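Side-chain contacts in uncharacterized conserved protein (Vibrio parahaemolyticus, PDB 3MUQ), which is of unknown function but, as a member of the periplasmic binding protein superfamily, probably binds a small ligand in the cleft between its two lobes: residues Thr13-Ser18 and Leu57-Ala62; Asp22-Gln27 and Asp221-Pro226; Lys130-Trp135 and Gly145-Val150; Pro156-Ala161 and Arg172-Ala177. All blocks are in the same frame, centred on the assembly; numbering follows the deposited sequence.

The four contacts fall into two pairs, one in each lobe of a fold like that of periplasmic binding proteins. Contacts 1 and 2, with centres about 15 Å apart, touch, M59 CE packing on L223 CD1 at 3.9 Å. Contacts 3 and 4, with centres about 16 Å apart, meet where V150 CG2 lies 3.8 Å from T157 OG1. Contacts 1 and 3 come within about 6 Å of each other at their nearest atoms without touching, consistent with their flanking the interlobe cleft in which relatives bind ligand. Contacts 2 and 4 both reach the second subunit, N225 of one chain meeting G173 of the other.

Contact 1: Thr13-Ser18 and Leu57-Ala62; sequences TSTYHS and LVMTHA
T15 and S14 of helix 13-18 meet M59 of strand 57-60 and H61 just beyond it, in an alpha/beta lobe of the periplasmic binding protein type. That strand runs parallel to strand 6-12, which the helix follows directly, so its end faces the first helical turn; in relatives of this fold, such strand ends commonly line the ligand cleft. Apolar packing forms the buried part. T15 CG2, placed opposite the backbone N across the CA-CB bond, extends to the SE of M59 at 4.2 Å. Methionine (selenomethionine in the crystal) suits the place because its long, unbranched chain reaches across from the strand to T15, with L9 and L223 also against it. Among the polar groups, T15 OG1 stands at the edge of the H61 ring, close to its plane, yet at 3.9 Å from ND1 it makes no hydrogen bond there; its hydroxyl is paired instead with T12 OG1. H61 is turned with CG between its own N and carbonyl carbon (chi1 49°), and its imidazole also meets the ring of Y198. On the more exposed flank, small S14 meets the ring through CB, which approaches H61 CE1 obliquely at 4.1 Å.

Contact 2: Asp22-Gln27 and Asp221-Pro226; sequences DYLLPQ and DWLVNP
W222 reaches from helix 213-224 to L24 and Q27 on helix 20-32, its chi1 fully trans (-178°), a torsion that sends the indole outward across the gap. The far corner of the six-membered ring does the touching: CH2 lies 3.5 Å from the backbone O of L24, and CZ3 lies 4.2 Å from L24 CB. CZ2 meets both CB and CG of Q27, at 4.1 Å from CB. A broad tryptophan suits the place because one ring can bridge a full turn of the opposing helix. Its NE1 is bonded to D31 OD2 while Q27 NE2 takes D31 OD1, and the shared carboxylate is consistent with the nearly coplanar setting of amide and indole, 16° apart. Here a helix from near the chain's C-terminus packs on one from near its start, within one lobe of the binding-protein-like fold. L223 follows, crossing L24 at about a right angle, its CD2 3.7 Å from L24 CD1; a leucine end offers a methyl to its neighbour in this buried place, which L231 and L81 help to line. At the helix end, N225 folds back so that ND2 reaches D221 O at 2.7 Å in a bent bond (130° at the hydrogen), while its OD1 meets G173 N of the second subunit.

Contact 3: Lys130-Trp135 and Gly145-Val150; sequences KEMGFW and GGYRSV
Y147 has more surface buried here than any other residue, and its phenol is aimed at E131 and W135 on helix 126-138. With its ring swung to the side of CB opposite the backbone N, the tyrosine stretches away from its strand until OH donates to E131 OE2 at 2.6 Å, on the syn side of the carboxylate. The same oxygen receives a second donor: W135 NE1, one turn further along the helix, donates at 2.9 Å to the anti lone pair of OE2, which lies in the indole plane, in a bond bent to 142° at the hydrogen. Gripped from two sides, OE2 is well satisfied although E131 is buried, and the other carboxylate oxygen, OE1, is held by S120 OG; such donors would probably favour the ionised acid. Glutamate suits the place because its chain is long enough to span the gap. W135 and Y147 slide past each other with ring planes at 85°, NE1 lying 3.7 Å from Y147 CE1 in an oblique approach. The contact belongs to the beta-alpha-beta unit of strand 118-120, helix 126-138 and strand 147-149: the axes of 130-135 and 147-149 run roughly antiparallel (149°), the long side chains spanning the distance, while F108 of helix 104-113 packs on E131 and W135.

Contact 4: Pro156-Ala161 and Arg172-Ala177; sequences PTLNMA and RGTWLA
L158 drives the close part of this contact, its CD1 methyl pushed toward the first turn of helix 172-178 at T174 and W175. CD1 lies 3.8 Å from T174 CG2 and only slightly further from the backbone O of T174 and the backbone N of W175, so one methyl touches both a side chain and the backbone of the facing helix. Leucine suits the site because its fork can put one branch on the helix while the other turns to the W175 ring. T174 fits by having two unlike ends: CG2, on the far side of CB from the backbone N, faces L158, whereas OG1, next to that N (chi1 -49°), bonds D171 OD1. The indole side is looser. L158 CD2 comes only to 4.6 Å from W175 CE3, and both residues lean instead on V89 of strand 78-90, S170 of strand 168-171 and L182. The two helices are in this way tied to the same pair of strands, and the far flank of helix 172-178, through L176, meets W222 of the second subunit. With neither hydrogen bond nor salt bridge crossing between the segments, cohesion here rests on dispersion and the burial of hydrocarbon, and methyl-to-methyl contact sets little directional constraint on how the two helices are turned.

Contact 1: Thr13-Ser18 and Leu57-Ala62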
loop_
_atom_site.group_PDB
_atom_site.type_symbol
_atom_site.label_atom_id
_atom_site.label_comp_id
_atom_site.label_asym_id
_atom_site.label_seq_id
_atom_site.Cartn_x
_atom_site.Cartn_y
_atom_site.Cartn_z
ATOM N N THR A 13 8.293 18.342 -6.690
ATOM C CA THR A 13 9.746 18.449 -6.703
ATOM C C THR A 13 10.356 17.512 -5.666
ATOM O O THR A 13 11.319 16.821 -5.962
ATOM C CB THR A 13 10.194 19.898 -6.429
ATOM O OG1 THR A 13 9.438 20.791 -7.260
ATOM C CG2 THR A 13 11.670 20.063 -6.737
ATOM N N SER A 14 9.785 17.495 -4.461
ATOM C CA SER A 14 10.186 16.550 -3.420
ATOM C C SER A 14 10.307 15.152 -3.992
ATOM O O SER A 14 11.348 14.499 -3.889
ATOM C CB SER A 14 9.128 16.496 -2.323
ATOM O OG SER A 14 9.334 17.512 -1.370
ATOM N N THR A 15 9.208 14.700 -4.582
ATOM C CA THR A 15 9.097 13.344 -5.097
ATOM C C THR A 15 10.136 13.069 -6.181
ATOM O O THR A 15 10.815 12.037 -6.163
ATOM C CB THR A 15 7.685 13.108 -5.651
ATOM O OG1 THR A 15 6.720 13.364 -4.616
ATOM C CG2 THR A 15 7.543 11.690 -6.147
ATOM N N TYR A 16 10.264 14.000 -7.120
ATOM C CA TYR A 16 11.241 13.862 -8.193
ATOM C C TYR A 16 12.648 13.684 -7.642
ATOM O O TYR A 16 13.416 12.854 -8.130
ATOM C CB TYR A 16 11.207 15.082 -9.120
ATOM C CG TYR A 16 12.233 15.032 -10.237
ATOM C CD1 TYR A 16 11.996 14.308 -11.396
ATOM C CD2 TYR A 16 13.441 15.704 -10.125
ATOM C CE1 TYR A 16 12.933 14.255 -12.421
ATOM C CE2 TYR A 16 14.385 15.663 -11.145
ATOM C CZ TYR A 16 14.124 14.935 -12.288
ATOM O OH TYR A 16 15.059 14.888 -13.302
ATOM N N HIS A 17 12.994 14.466 -6.631
ATOM C CA HIS A 17 14.352 14.407 -6.107
ATOM C C HIS A 17 14.573 13.219 -5.186
ATOM O O HIS A 17 15.701 12.753 -5.034
ATOM C CB HIS A 17 14.752 15.728 -5.449
ATOM C CG HIS A 17 14.939 16.835 -6.435
ATOM N ND1 HIS A 17 14.614 18.146 -6.161
ATOM C CD2 HIS A 17 15.386 16.816 -7.714
ATOM C CE1 HIS A 17 14.872 18.891 -7.222
ATOM N NE2 HIS A 17 15.339 18.108 -8.179
ATOM N N SER A 18 13.485 12.718 -4.605
ATOM C CA SER A 18 13.533 11.565 -3.716
ATOM C C SER A 18 14.198 10.345 -4.364
ATOM O O SER A 18 14.796 9.524 -3.677
ATOM C CB SER A 18 12.118 11.198 -3.252
ATOM O OG SER A 18 11.461 10.387 -4.211
ATOM N N LEU A 57 -1.955 11.983 -15.488
ATOM C CA LEU A 57 -2.249 11.676 -14.093
ATOM C C LEU A 57 -1.301 12.432 -13.171
ATOM O O LEU A 57 -0.286 12.976 -13.619
ATOM C CB LEU A 57 -2.199 10.162 -13.830
ATOM C CG LEU A 57 -0.834 9.470 -13.653
ATOM C CD1 LEU A 57 -1.031 8.017 -13.196
ATOM C CD2 LEU A 57 0.004 9.526 -14.940
ATOM N N VAL A 58 -1.633 12.464 -11.882
ATOM C CA VAL A 58 -0.831 13.182 -10.904
ATOM C C VAL A 58 -0.470 12.311 -9.703
ATOM O O VAL A 58 -1.197 11.378 -9.342
ATOM C CB VAL A 58 -1.551 14.452 -10.370
ATOM C CG1 VAL A 58 -1.901 15.421 -11.506
ATOM C CG2 VAL A 58 -2.790 14.054 -9.602
HETATM N N MSE A 59 0.662 12.623 -9.087
HETATM C CA MSE A 59 1.081 11.939 -7.871
HETATM C C MSE A 59 1.530 12.981 -6.867
HETATM O O MSE A 59 2.539 13.640 -7.079
HETATM C CB MSE A 59 2.233 10.985 -8.176
HETATM C CG MSE A 59 2.795 10.266 -6.943
HETATM SE SE MSE A 59 4.359 9.172 -7.381
HETATM C CE MSE A 59 3.516 7.945 -8.669
ATOM N N THR A 60 0.768 13.154 -5.794
ATOM C CA THR A 60 1.107 14.130 -4.772
ATOM C C THR A 60 0.910 13.514 -3.379
ATOM O O THR A 60 0.459 12.368 -3.244
ATOM C CB THR A 60 0.251 15.418 -4.903
ATOM O OG1 THR A 60 -1.137 15.075 -4.868
ATOM C CG2 THR A 60 0.535 16.129 -6.215
ATOM N N HIS A 61 1.256 14.271 -2.347
ATOM C CA HIS A 61 1.080 13.817 -0.976
ATOM C C HIS A 61 0.440 14.932 -0.152
ATOM O O HIS A 61 1.008 15.380 0.846
ATOM C CB HIS A 61 2.422 13.367 -0.387
ATOM C CG HIS A 61 3.531 14.358 -0.579
ATOM N ND1 HIS A 61 4.311 14.391 -1.714
ATOM C CD2 HIS A 61 3.990 15.350 0.222
ATOM C CE1 HIS A 61 5.201 15.362 -1.608
ATOM N NE2 HIS A 61 5.029 15.959 -0.444
ATOM N N ALA A 62 -0.741 15.369 -0.597
ATOM C CA ALA A 62 -1.494 16.472 0.013
ATOM C C ALA A 62 -2.977 16.127 0.007
ATOM O O ALA A 62 -3.717 16.551 -0.882
ATOM C CB ALA A 62 -1.247 17.774 -0.758
#

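Contact 2: Asp22-Gln27 and Asp221-Pro226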
loop_
_atom_site.group_PDB
_atom_site.type_symbol
_atom_site.label_atom_id
_atom_site.label_comp_id
_atom_site.label_asym_id
_atom_site.label_seq_id
_atom_site.Cartn_x
_atom_site.Cartn_y
_atom_site.Cartn_z
ATOM N N ASP A 22 12.931 6.827 -10.203
ATOM C CA ASP A 22 14.078 6.137 -10.780
ATOM C C ASP A 22 14.037 4.662 -10.437
ATOM O O ASP A 22 14.584 3.831 -11.156
ATOM C CB ASP A 22 15.382 6.744 -10.271
ATOM C CG ASP A 22 15.576 8.165 -10.733
ATOM O OD1 ASP A 22 14.904 8.562 -11.708
ATOM O OD2 ASP A 22 16.396 8.882 -10.123
ATOM N N TYR A 23 13.373 4.344 -9.334
ATOM C CA TYR A 23 13.231 2.972 -8.865
ATOM C C TYR A 23 12.091 2.239 -9.587
ATOM O O TYR A 23 12.163 1.037 -9.816
ATOM C CB TYR A 23 12.950 2.997 -7.363
ATOM C CG TYR A 23 13.367 1.760 -6.606
ATOM C CD1 TYR A 23 14.241 1.847 -5.524
ATOM C CD2 TYR A 23 12.886 0.503 -6.963
ATOM C CE1 TYR A 23 14.627 0.711 -4.818
ATOM C CE2 TYR A 23 13.266 -0.639 -6.267
ATOM C CZ TYR A 23 14.135 -0.529 -5.197
ATOM O OH TYR A 23 14.513 -1.660 -4.507
ATOM N N LEU A 24 11.036 2.967 -9.935
ATOM C CA LEU A 24 9.820 2.374 -10.509
ATOM C C LEU A 24 9.799 2.287 -12.035
ATOM O O LEU A 24 9.430 1.256 -12.613
ATOM C CB LEU A 24 8.600 3.199 -10.088
ATOM C CG LEU A 24 8.448 3.354 -8.583
ATOM C CD1 LEU A 24 7.142 4.047 -8.282
ATOM C CD2 LEU A 24 8.495 1.979 -7.919
ATOM N N LEU A 25 10.153 3.394 -12.675
ATOM C CA LEU A 25 9.891 3.580 -14.098
ATOM C C LEU A 25 10.537 2.569 -15.007
ATOM O O LEU A 25 9.896 2.112 -15.949
ATOM C CB LEU A 25 10.244 4.993 -14.544
ATOM C CG LEU A 25 9.269 5.994 -13.919
ATOM C CD1 LEU A 25 9.463 7.371 -14.494
ATOM C CD2 LEU A 25 7.856 5.518 -14.139
ATOM N N PRO A 26 11.818 2.244 -14.752
ATOM C CA PRO A 26 12.510 1.254 -15.582
ATOM C C PRO A 26 11.760 -0.071 -15.636
ATOM O O PRO A 26 11.556 -0.618 -16.728
ATOM C CB PRO A 26 13.853 1.082 -14.865
ATOM C CG PRO A 26 14.090 2.410 -14.204
ATOM C CD PRO A 26 12.728 2.892 -13.783
ATOM N N GLN A 27 11.333 -0.580 -14.479
ATOM C CA GLN A 27 10.583 -1.834 -14.472
ATOM C C GLN A 27 9.229 -1.677 -15.163
ATOM O O GLN A 27 8.795 -2.549 -15.927
ATOM C CB GLN A 27 10.390 -2.363 -13.046
ATOM C CG GLN A 27 9.876 -3.815 -13.008
ATOM C CD GLN A 27 10.840 -4.783 -13.685
ATOM O OE1 GLN A 27 12.036 -4.789 -13.392
ATOM N NE2 GLN A 27 10.326 -5.595 -14.606
ATOM N N ASP A 221 -2.745 1.143 -12.092
ATOM C CA ASP A 221 -2.998 -0.274 -11.807
ATOM C C ASP A 221 -1.684 -0.984 -11.443
ATOM O O ASP A 221 -1.605 -1.724 -10.467
ATOM C CB ASP A 221 -3.634 -0.971 -13.025
ATOM C CG ASP A 221 -5.054 -0.525 -13.279
ATOM O OD1 ASP A 221 -5.669 0.060 -12.358
ATOM O OD2 ASP A 221 -5.558 -0.763 -14.401
ATOM N N TRP A 222 -0.642 -0.743 -12.228
ATOM C CA TRP A 222 0.649 -1.372 -11.955
ATOM C C TRP A 222 1.197 -0.934 -10.588
ATOM O O TRP A 222 1.690 -1.754 -9.808
ATOM C CB TRP A 222 1.628 -1.026 -13.076
ATOM C CG TRP A 222 3.004 -1.638 -12.969
ATOM C CD1 TRP A 222 3.413 -2.840 -13.490
ATOM C CD2 TRP A 222 4.162 -1.058 -12.339
ATOM N NE1 TRP A 222 4.753 -3.046 -13.216
ATOM C CE2 TRP A 222 5.234 -1.974 -12.508
ATOM C CE3 TRP A 222 4.395 0.136 -11.651
ATOM C CZ2 TRP A 222 6.527 -1.727 -12.004
ATOM C CZ3 TRP A 222 5.679 0.386 -11.157
ATOM C CH2 TRP A 222 6.732 -0.546 -11.335
ATOM N N LEU A 223 1.096 0.357 -10.288
ATOM C CA LEU A 223 1.625 0.890 -9.030
ATOM C C LEU A 223 0.991 0.285 -7.787
ATOM O O LEU A 223 1.672 0.120 -6.760
ATOM C CB LEU A 223 1.465 2.417 -8.972
ATOM C CG LEU A 223 2.331 3.245 -9.916
ATOM C CD1 LEU A 223 1.812 4.694 -9.989
ATOM C CD2 LEU A 223 3.772 3.197 -9.457
ATOM N N VAL A 224 -0.298 -0.045 -7.862
ATOM C CA VAL A 224 -0.987 -0.605 -6.681
ATOM C C VAL A 224 -1.053 -2.138 -6.678
ATOM O O VAL A 224 -1.499 -2.740 -5.707
ATOM C CB VAL A 224 -2.409 -0.019 -6.478
ATOM C CG1 VAL A 224 -2.360 1.528 -6.308
ATOM C CG2 VAL A 224 -3.331 -0.432 -7.615
ATOM N N ASN A 225 -0.625 -2.772 -7.760
ATOM C CA ASN A 225 -0.573 -4.221 -7.761
ATOM C C ASN A 225 0.773 -4.681 -7.190
ATOM O O ASN A 225 1.726 -3.893 -7.119
ATOM C CB ASN A 225 -0.876 -4.804 -9.154
ATOM C CG ASN A 225 -2.404 -4.904 -9.446
ATOM O OD1 ASN A 225 -2.941 -5.998 -9.668
ATOM N ND2 ASN A 225 -3.095 -3.756 -9.454
ATOM N N PRO A 226 0.849 -5.940 -6.744
ATOM C CA PRO A 226 2.043 -6.372 -6.011
ATOM C C PRO A 226 3.370 -6.106 -6.719
ATOM O O PRO A 226 4.352 -5.822 -6.033
ATOM C CB PRO A 226 1.793 -7.873 -5.788
ATOM C CG PRO A 226 0.318 -7.964 -5.689
ATOM C CD PRO A 226 -0.205 -6.972 -6.719
#

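Contact 3: Lys130-Trp135 and Gly145-Val150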
loop_
_atom_site.group_PDB
_atom_site.type_symbol
_atom_site.label_atom_id
_atom_site.label_comp_id
_atom_site.label_asym_id
_atom_site.label_seq_id
_atom_site.Cartn_x
_atom_site.Cartn_y
_atom_site.Cartn_z
ATOM N N LYS A 130 14.961 12.379 2.519
ATOM C CA LYS A 130 14.044 13.103 3.375
ATOM C C LYS A 130 14.765 13.788 4.547
ATOM O O LYS A 130 14.420 14.907 4.931
ATOM C CB LYS A 130 12.944 12.189 3.897
ATOM C CG LYS A 130 12.035 12.918 4.868
ATOM C CD LYS A 130 10.672 12.286 4.964
ATOM C CE LYS A 130 9.663 13.262 5.560
ATOM N NZ LYS A 130 9.065 14.172 4.544
ATOM N N GLU A 131 15.757 13.118 5.123
ATOM C CA GLU A 131 16.513 13.733 6.202
ATOM C C GLU A 131 17.208 14.991 5.684
ATOM O O GLU A 131 17.195 16.040 6.340
ATOM C CB GLU A 131 17.545 12.765 6.768
ATOM C CG GLU A 131 18.490 13.421 7.764
ATOM C CD GLU A 131 19.897 12.904 7.628
ATOM O OE1 GLU A 131 20.059 11.806 7.052
ATOM O OE2 GLU A 131 20.841 13.600 8.070
HETATM N N MSE A 132 17.805 14.879 4.499
HETATM C CA MSE A 132 18.528 15.998 3.883
HETATM C C MSE A 132 17.627 17.178 3.544
HETATM O O MSE A 132 18.051 18.335 3.603
HETATM C CB MSE A 132 19.302 15.529 2.656
HETATM C CG MSE A 132 20.282 14.390 2.963
HETATM SE SE MSE A 132 21.554 14.766 4.430
HETATM C CE MSE A 132 20.361 15.065 5.876
ATOM N N GLY A 133 16.384 16.880 3.195
ATOM C CA GLY A 133 15.410 17.919 2.933
ATOM C C GLY A 133 15.155 18.761 4.166
ATOM O O GLY A 133 15.050 19.980 4.081
ATOM N N PHE A 134 15.044 18.117 5.322
ATOM C CA PHE A 134 14.795 18.856 6.547
ATOM C C PHE A 134 15.987 19.738 6.880
ATOM O O PHE A 134 15.815 20.894 7.242
ATOM C CB PHE A 134 14.482 17.921 7.711
ATOM C CG PHE A 134 13.164 17.213 7.590
ATOM C CD1 PHE A 134 12.093 17.818 6.950
ATOM C CD2 PHE A 134 12.989 15.950 8.133
ATOM C CE1 PHE A 134 10.877 17.173 6.844
ATOM C CE2 PHE A 134 11.774 15.292 8.026
ATOM C CZ PHE A 134 10.714 15.907 7.383
ATOM N N TRP A 135 17.197 19.203 6.756
ATOM C CA TRP A 135 18.374 20.033 6.981
ATOM C C TRP A 135 18.322 21.243 6.061
ATOM O O TRP A 135 18.558 22.363 6.501
ATOM C CB TRP A 135 19.693 19.266 6.788
ATOM C CG TRP A 135 19.990 18.263 7.880
ATOM C CD1 TRP A 135 20.171 16.925 7.724
ATOM C CD2 TRP A 135 20.110 18.518 9.289
ATOM N NE1 TRP A 135 20.400 16.319 8.939
ATOM C CE2 TRP A 135 20.374 17.276 9.917
ATOM C CE3 TRP A 135 20.020 19.669 10.078
ATOM C CZ2 TRP A 135 20.549 17.155 11.292
ATOM C CZ3 TRP A 135 20.204 19.550 11.442
ATOM C CH2 TRP A 135 20.455 18.303 12.040
ATOM N N GLY A 145 30.019 18.510 14.746
ATOM C CA GLY A 145 30.793 17.383 15.236
ATOM C C GLY A 145 29.967 16.126 15.458
ATOM O O GLY A 145 30.348 15.041 15.008
ATOM N N GLY A 146 28.836 16.258 16.151
ATOM C CA GLY A 146 28.023 15.087 16.458
ATOM C C GLY A 146 27.442 14.331 15.266
ATOM O O GLY A 146 26.979 13.191 15.408
ATOM N N TYR A 147 27.483 14.945 14.086
ATOM C CA TYR A 147 26.822 14.389 12.913
ATOM C C TYR A 147 27.617 13.268 12.260
ATOM O O TYR A 147 28.747 13.478 11.836
ATOM C CB TYR A 147 26.525 15.484 11.890
ATOM C CG TYR A 147 25.683 15.017 10.714
ATOM C CD1 TYR A 147 24.299 14.923 10.815
ATOM C CD2 TYR A 147 26.271 14.683 9.503
ATOM C CE1 TYR A 147 23.524 14.496 9.740
ATOM C CE2 TYR A 147 25.503 14.254 8.430
ATOM C CZ TYR A 147 24.135 14.166 8.549
ATOM O OH TYR A 147 23.378 13.748 7.463
ATOM N N ARG A 148 27.014 12.081 12.174
ATOM C CA ARG A 148 27.694 10.916 11.608
ATOM C C ARG A 148 26.887 10.242 10.496
ATOM O O ARG A 148 25.792 9.735 10.730
ATOM C CB ARG A 148 28.009 9.905 12.709
ATOM C CG ARG A 148 29.015 10.419 13.715
ATOM C CD ARG A 148 29.293 9.388 14.781
ATOM N NE ARG A 148 30.215 8.346 14.338
ATOM C CZ ARG A 148 31.493 8.282 14.697
ATOM N NH1 ARG A 148 32.001 9.206 15.500
ATOM N NH2 ARG A 148 32.263 7.296 14.258
ATOM N N SER A 149 27.456 10.231 9.300
ATOM C CA SER A 149 26.837 9.673 8.107
ATOM C C SER A 149 27.480 8.314 7.841
ATOM O O SER A 149 28.579 8.242 7.296
ATOM C CB SER A 149 27.078 10.630 6.928
ATOM O OG SER A 149 26.350 10.246 5.774
ATOM N N VAL A 150 26.800 7.239 8.236
ATOM C CA VAL A 150 27.428 5.922 8.305
ATOM C C VAL A 150 27.444 5.144 6.992
ATOM O O VAL A 150 28.228 4.209 6.842
ATOM C CB VAL A 150 26.795 5.027 9.403
ATOM C CG1 VAL A 150 27.162 5.541 10.785
ATOM C CG2 VAL A 150 25.263 4.915 9.222
#

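Contact 4: Pro156-Ala161 and Arg172-Ala177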
loop_
_atom_site.group_PDB
_atom_site.type_symbol
_atom_site.label_atom_id
_atom_site.label_comp_id
_atom_site.label_asym_id
_atom_site.label_seq_id
_atom_site.Cartn_x
_atom_site.Cartn_y
_atom_site.Cartn_z
ATOM N N PRO A 156 20.881 -0.945 10.627
ATOM C CA PRO A 156 22.242 -0.658 11.110
ATOM C C PRO A 156 22.366 0.780 11.626
ATOM O O PRO A 156 23.076 1.017 12.597
ATOM C CB PRO A 156 23.108 -0.861 9.859
ATOM C CG PRO A 156 22.316 -1.932 9.067
ATOM C CD PRO A 156 20.877 -1.512 9.264
ATOM N N THR A 157 21.685 1.718 10.978
ATOM C CA THR A 157 21.629 3.102 11.450
ATOM C C THR A 157 21.031 3.164 12.858
ATOM O O THR A 157 21.608 3.789 13.740
ATOM C CB THR A 157 20.860 4.006 10.458
ATOM O OG1 THR A 157 21.584 4.046 9.227
ATOM C CG2 THR A 157 20.721 5.434 10.995
ATOM N N LEU A 158 19.901 2.490 13.080
ATOM C CA LEU A 158 19.356 2.381 14.442
ATOM C C LEU A 158 20.356 1.765 15.447
ATOM O O LEU A 158 20.533 2.285 16.561
ATOM C CB LEU A 158 18.028 1.601 14.448
ATOM C CG LEU A 158 16.835 2.364 13.839
ATOM C CD1 LEU A 158 15.631 1.434 13.609
ATOM C CD2 LEU A 158 16.435 3.575 14.687
ATOM N N ASN A 159 20.991 0.652 15.067
ATOM C CA ASN A 159 21.974 -0.004 15.929
ATOM C C ASN A 159 23.086 0.965 16.287
ATOM O O ASN A 159 23.550 1.007 17.426
ATOM C CB ASN A 159 22.576 -1.256 15.252
ATOM C CG ASN A 159 21.543 -2.358 15.037
ATOM O OD1 ASN A 159 20.588 -2.477 15.801
ATOM N ND2 ASN A 159 21.738 -3.170 13.991
HETATM N N MSE A 160 23.502 1.758 15.308
HETATM C CA MSE A 160 24.543 2.751 15.548
HETATM C C MSE A 160 24.049 3.820 16.531
HETATM O O MSE A 160 24.757 4.199 17.462
HETATM C CB MSE A 160 25.005 3.384 14.223
HETATM C CG MSE A 160 26.281 4.217 14.344
HETATM SE SE MSE A 160 27.838 3.130 14.916
HETATM C CE MSE A 160 27.737 1.830 13.507
ATOM N N ALA A 161 22.828 4.303 16.329
ATOM C CA ALA A 161 22.278 5.326 17.210
ATOM C C ALA A 161 22.175 4.814 18.659
ATOM O O ALA A 161 22.404 5.565 19.612
ATOM C CB ALA A 161 20.918 5.819 16.689
ATOM N N ARG A 172 8.681 4.415 10.971
ATOM C CA ARG A 172 8.153 3.736 12.152
ATOM C C ARG A 172 8.297 2.207 12.092
ATOM O O ARG A 172 8.500 1.546 13.113
ATOM C CB ARG A 172 6.687 4.105 12.404
ATOM C CG ARG A 172 6.218 3.733 13.831
ATOM C CD ARG A 172 4.731 4.060 14.079
ATOM N NE ARG A 172 4.388 5.435 13.713
ATOM C CZ ARG A 172 4.336 6.441 14.581
ATOM N NH1 ARG A 172 4.605 6.218 15.859
ATOM N NH2 ARG A 172 4.036 7.670 14.169
ATOM N N GLY A 173 8.158 1.641 10.901
ATOM C CA GLY A 173 8.265 0.195 10.752
ATOM C C GLY A 173 9.580 -0.397 11.248
ATOM O O GLY A 173 9.604 -1.411 11.964
ATOM N N THR A 174 10.690 0.208 10.845
ATOM C CA THR A 174 11.974 -0.357 11.210
ATOM C C THR A 174 12.147 -0.177 12.712
ATOM O O THR A 174 12.621 -1.078 13.412
ATOM C CB THR A 174 13.139 0.276 10.419
ATOM O OG1 THR A 174 12.801 0.280 9.028
ATOM C CG2 THR A 174 14.429 -0.548 10.616
ATOM N N TRP A 175 11.704 0.971 13.206
ATOM C CA TRP A 175 11.746 1.258 14.643
ATOM C C TRP A 175 11.043 0.176 15.461
ATOM O O TRP A 175 11.582 -0.298 16.449
ATOM C CB TRP A 175 11.090 2.608 14.951
ATOM C CG TRP A 175 10.725 2.720 16.405
ATOM C CD1 TRP A 175 9.469 2.772 16.942
ATOM C CD2 TRP A 175 11.633 2.732 17.504
ATOM N NE1 TRP A 175 9.547 2.842 18.317
ATOM C CE2 TRP A 175 10.864 2.817 18.684
ATOM C CE3 TRP A 175 13.028 2.696 17.606
ATOM C CZ2 TRP A 175 11.445 2.862 19.953
ATOM C CZ3 TRP A 175 13.602 2.743 18.864
ATOM C CH2 TRP A 175 12.809 2.832 20.021
ATOM N N LEU A 176 9.838 -0.208 15.044
ATOM C CA LEU A 176 9.049 -1.187 15.802
ATOM C C LEU A 176 9.695 -2.566 15.802
ATOM O O LEU A 176 9.674 -3.271 16.819
ATOM C CB LEU A 176 7.612 -1.290 15.261
ATOM C CG LEU A 176 6.751 -0.032 15.373
ATOM C CD1 LEU A 176 5.449 -0.163 14.559
ATOM C CD2 LEU A 176 6.449 0.260 16.837
ATOM N N ALA A 177 10.254 -2.956 14.660
ATOM C CA ALA A 177 10.922 -4.257 14.557
ATOM C C ALA A 177 12.189 -4.327 15.395
ATOM O O ALA A 177 12.559 -5.402 15.854
ATOM C CB ALA A 177 11.242 -4.603 13.100
#